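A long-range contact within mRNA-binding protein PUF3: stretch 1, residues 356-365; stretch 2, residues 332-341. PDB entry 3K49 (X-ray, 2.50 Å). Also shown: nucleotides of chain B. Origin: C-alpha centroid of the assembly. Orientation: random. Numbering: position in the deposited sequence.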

# COMPACT_ATOMS: atom_id res chain seq x y z
N SER A 356 -20.30 -8.15 -18.01
CA SER A 356 -19.12 -7.92 -18.84
C SER A 356 -19.51 -7.61 -20.27
O SER A 356 -18.87 -6.80 -20.94
CB SER A 356 -18.18 -9.11 -18.80
OG SER A 356 -18.82 -10.27 -19.30
N VAL A 357 -20.57 -8.26 -20.75
CA VAL A 357 -21.08 -7.97 -22.08
C VAL A 357 -21.83 -6.64 -22.08
O VAL A 357 -21.72 -5.85 -23.01
CB VAL A 357 -22.01 -9.09 -22.58
CG1 VAL A 357 -22.63 -8.71 -23.92
CG2 VAL A 357 -21.25 -10.40 -22.69
N GLU A 358 -22.59 -6.40 -21.01
CA GLU A 358 -23.31 -5.14 -20.85
C GLU A 358 -22.34 -3.96 -20.87
O GLU A 358 -22.64 -2.91 -21.43
CB GLU A 358 -24.12 -5.15 -19.56
CG GLU A 358 -24.96 -3.90 -19.35
CD GLU A 358 -26.05 -3.75 -20.39
OE1 GLU A 358 -26.28 -4.70 -21.16
OE2 GLU A 358 -26.68 -2.67 -20.44
N LYS A 359 -21.19 -4.15 -20.25
CA LYS A 359 -20.18 -3.10 -20.17
C LYS A 359 -19.55 -2.85 -21.53
O LYS A 359 -19.42 -1.70 -21.96
CB LYS A 359 -19.11 -3.47 -19.14
CG LYS A 359 -18.41 -2.27 -18.53
CD LYS A 359 -19.41 -1.28 -17.95
CE LYS A 359 -18.72 -0.22 -17.10
NZ LYS A 359 -18.19 -0.78 -15.82
N LEU A 360 -19.16 -3.93 -22.21
CA LEU A 360 -18.59 -3.84 -23.55
C LEU A 360 -19.62 -3.26 -24.54
O LEU A 360 -19.25 -2.46 -25.41
CB LEU A 360 -18.10 -5.21 -24.02
CG LEU A 360 -16.89 -5.80 -23.28
CD1 LEU A 360 -16.74 -7.28 -23.55
CD2 LEU A 360 -15.62 -5.05 -23.65
N ALA A 361 -20.89 -3.65 -24.39
CA ALA A 361 -22.00 -3.19 -25.24
C ALA A 361 -22.07 -1.67 -25.26
O ALA A 361 -21.86 -1.04 -26.30
CB ALA A 361 -23.32 -3.77 -24.77
N ALA A 362 -22.36 -1.09 -24.11
CA ALA A 362 -22.57 0.35 -23.99
C ALA A 362 -21.34 1.17 -24.40
O ALA A 362 -21.46 2.12 -25.18
CB ALA A 362 -22.99 0.71 -22.58
N LEU A 363 -20.18 0.79 -23.89
CA LEU A 363 -18.96 1.56 -24.13
C LEU A 363 -18.53 1.52 -25.60
O LEU A 363 -17.69 2.31 -26.03
CB LEU A 363 -17.82 1.08 -23.22
CG LEU A 363 -18.04 1.35 -21.72
CD1 LEU A 363 -16.85 0.86 -20.90
CD2 LEU A 363 -18.31 2.82 -21.45
N VAL A 364 -19.12 0.61 -26.36
CA VAL A 364 -18.93 0.59 -27.80
C VAL A 364 -19.90 1.56 -28.47
O VAL A 364 -19.51 2.36 -29.31
CB VAL A 364 -19.12 -0.83 -28.38
CG1 VAL A 364 -19.47 -0.76 -29.86
CG2 VAL A 364 -17.86 -1.67 -28.16
N GLU A 365 -21.17 1.47 -28.08
CA GLU A 365 -22.20 2.36 -28.60
C GLU A 365 -21.88 3.81 -28.29
O GLU A 365 -21.52 4.59 -29.17
CB GLU A 365 -23.56 1.99 -28.01
CG GLU A 365 -23.98 0.55 -28.26
CD GLU A 365 -25.20 0.15 -27.45
OE1 GLU A 365 -25.47 0.79 -26.42
OE2 GLU A 365 -25.88 -0.82 -27.86
P U B 3 -21.60 -5.46 -11.41
OP1 U B 3 -21.90 -5.30 -9.97
OP2 U B 3 -21.07 -4.31 -12.18
O5' U B 3 -20.60 -6.71 -11.58
C5' U B 3 -20.96 -8.01 -11.14
C4' U B 3 -19.89 -9.02 -11.53
O4' U B 3 -19.86 -9.18 -12.97
C3' U B 3 -18.47 -8.63 -11.15
O3' U B 3 -18.19 -9.03 -9.81
C2' U B 3 -17.65 -9.44 -12.16
O2' U B 3 -17.47 -10.79 -11.78
C1' U B 3 -18.52 -9.34 -13.41
N1 U B 3 -18.20 -8.21 -14.31
C2 U B 3 -17.29 -8.42 -15.32
O2 U B 3 -16.73 -9.48 -15.50
N3 U B 3 -17.05 -7.34 -16.13
C4 U B 3 -17.62 -6.08 -16.02
O4 U B 3 -17.34 -5.22 -16.85
C5 U B 3 -18.54 -5.94 -14.94
C6 U B 3 -18.79 -6.98 -14.14
O5' C B 1 -20.91 -15.42 -11.84
C5' C B 1 -21.90 -14.75 -12.64
C4' C B 1 -21.77 -13.27 -12.40
O4' C B 1 -20.60 -12.75 -13.08
C3' C B 1 -22.89 -12.42 -13.00
O3' C B 1 -23.05 -11.18 -12.31
C2' C B 1 -22.45 -12.20 -14.44
O2' C B 1 -23.09 -11.10 -15.05
C1' C B 1 -20.95 -11.99 -14.24
N1 C B 1 -20.09 -12.44 -15.36
C2 C B 1 -19.77 -11.62 -16.41
O2 C B 1 -20.18 -10.45 -16.45
N3 C B 1 -18.98 -12.18 -17.38
C4 C B 1 -18.53 -13.44 -17.29
N4 C B 1 -17.76 -13.88 -18.28
C5 C B 1 -18.87 -14.27 -16.20
C6 C B 1 -19.63 -13.71 -15.29
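Stretch 2, residues 332-341: IVIAIRAYLD

How does stretch 2 lie on stretch 1? All of 332-341 is helical, with phi and psi near -60° and -45° and backbone hydrogen bonds such as R337 N to V333 O at 2.9 Å. It packs against the helix of stretch 1 with the axes 10.1 Å apart at closest approach. The N-to-C directions differ by 126°, a signed crossing angle of -126°, so the two helices run obliquely but in a largely opposed sense. The start of stretch 2 therefore meets the end of stretch 1, and its later turns meet the earlier ones.

What does the first turn of stretch 2 touch? I332 makes no contact, and V333, whose CA-to-CB bond points sideways, reaches V364, CG1 to CG1 at 4.3 Å. The backbones come near here, with the CA atoms of V333 and V364 6.8 Å apart. I334 points away, and A335 is out of reach.

Which residues fill the middle? I336 points toward stretch 1, and its CG2 lies 4.1 Å from L360 CB and 3.9 Å from V364 CG2, so one methyl touches two residues four apart in stretch 1. R337 starts out sideways, but the end of its side chain comes nearer: both R337 CG and R337 NE are 3.3 Å from V364 CG1. V364 thus meets V333, I336 and R337, and it has the largest area covered in the contact.

How does the contact close? A338 is out of reach, but Y339 points toward stretch 1 and receives V357 at the edge of its ring, CE2 to V357 CG2 at 4.4 Å. L340 then packs against two residues, with CD2 3.4 Å from V357 CG1 and CD1 3.9 Å from A361 CA. D341 does not reach across. No hydrogen bond links the stretches; apolar packing dominates.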

# COMPACT_ATOMS: atom_id res chain seq x y z
N ILE A 332 -10.35 -3.42 -33.01
CA ILE A 332 -10.83 -3.94 -31.74
C ILE A 332 -12.32 -3.70 -31.57
O ILE A 332 -13.07 -4.59 -31.13
CB ILE A 332 -10.05 -3.34 -30.55
CG1 ILE A 332 -8.60 -3.83 -30.58
CG2 ILE A 332 -10.72 -3.68 -29.22
CD1 ILE A 332 -7.71 -3.22 -29.53
N VAL A 333 -12.76 -2.51 -31.93
CA VAL A 333 -14.16 -2.12 -31.76
C VAL A 333 -15.07 -3.00 -32.59
O VAL A 333 -16.03 -3.59 -32.09
CB VAL A 333 -14.39 -0.66 -32.16
CG1 VAL A 333 -15.87 -0.32 -32.08
CG2 VAL A 333 -13.58 0.28 -31.27
N ILE A 334 -14.76 -3.08 -33.88
CA ILE A 334 -15.58 -3.84 -34.82
C ILE A 334 -15.70 -5.30 -34.40
O ILE A 334 -16.78 -5.89 -34.53
CB ILE A 334 -14.99 -3.79 -36.24
CG1 ILE A 334 -15.03 -2.36 -36.78
CG2 ILE A 334 -15.75 -4.74 -37.16
CD1 ILE A 334 -14.26 -2.18 -38.07
N ALA A 335 -14.61 -5.87 -33.91
CA ALA A 335 -14.62 -7.25 -33.43
C ALA A 335 -15.62 -7.42 -32.29
O ALA A 335 -16.38 -8.39 -32.25
CB ALA A 335 -13.24 -7.67 -32.99
N ILE A 336 -15.61 -6.46 -31.36
CA ILE A 336 -16.49 -6.50 -30.21
C ILE A 336 -17.94 -6.37 -30.65
O ILE A 336 -18.80 -7.14 -30.22
CB ILE A 336 -16.17 -5.37 -29.21
CG1 ILE A 336 -14.70 -5.43 -28.80
CG2 ILE A 336 -17.05 -5.48 -27.98
CD1 ILE A 336 -14.26 -4.31 -27.90
N ARG A 337 -18.20 -5.40 -31.52
CA ARG A 337 -19.54 -5.21 -32.07
C ARG A 337 -20.04 -6.50 -32.70
O ARG A 337 -21.19 -6.90 -32.50
CB ARG A 337 -19.53 -4.08 -33.10
CG ARG A 337 -19.54 -2.68 -32.50
CD ARG A 337 -19.15 -1.64 -33.55
NE ARG A 337 -19.39 -0.27 -33.11
CZ ARG A 337 -18.85 0.81 -33.68
NH1 ARG A 337 -18.03 0.66 -34.72
NH2 ARG A 337 -19.12 2.02 -33.22
N ALA A 338 -19.17 -7.15 -33.45
CA ALA A 338 -19.51 -8.42 -34.09
C ALA A 338 -19.92 -9.49 -33.08
O ALA A 338 -20.89 -10.21 -33.30
CB ALA A 338 -18.35 -8.91 -34.94
N TYR A 339 -19.19 -9.58 -31.98
CA TYR A 339 -19.45 -10.62 -30.98
C TYR A 339 -20.84 -10.50 -30.36
O TYR A 339 -21.45 -11.50 -29.99
CB TYR A 339 -18.39 -10.61 -29.88
CG TYR A 339 -18.74 -11.53 -28.72
CD1 TYR A 339 -18.50 -12.89 -28.80
CD2 TYR A 339 -19.32 -11.03 -27.56
CE1 TYR A 339 -18.82 -13.73 -27.76
CE2 TYR A 339 -19.65 -11.87 -26.51
CZ TYR A 339 -19.40 -13.22 -26.62
OH TYR A 339 -19.72 -14.06 -25.57
N LEU A 340 -21.31 -9.27 -30.23
CA LEU A 340 -22.62 -9.03 -29.64
C LEU A 340 -23.72 -9.54 -30.56
O LEU A 340 -24.70 -10.12 -30.10
CB LEU A 340 -22.79 -7.54 -29.36
CG LEU A 340 -21.70 -6.96 -28.45
CD1 LEU A 340 -21.74 -5.44 -28.43
CD2 LEU A 340 -21.83 -7.53 -27.05
N ASP A 341 -23.53 -9.33 -31.85
CA ASP A 341 -24.49 -9.77 -32.86
C ASP A 341 -24.76 -11.27 -32.77
O ASP A 341 -25.90 -11.68 -32.52
CB ASP A 341 -23.99 -9.41 -34.26
CG ASP A 341 -23.72 -7.93 -34.42
OD1 ASP A 341 -24.31 -7.14 -33.64
OD2 ASP A 341 -22.93 -7.55 -35.31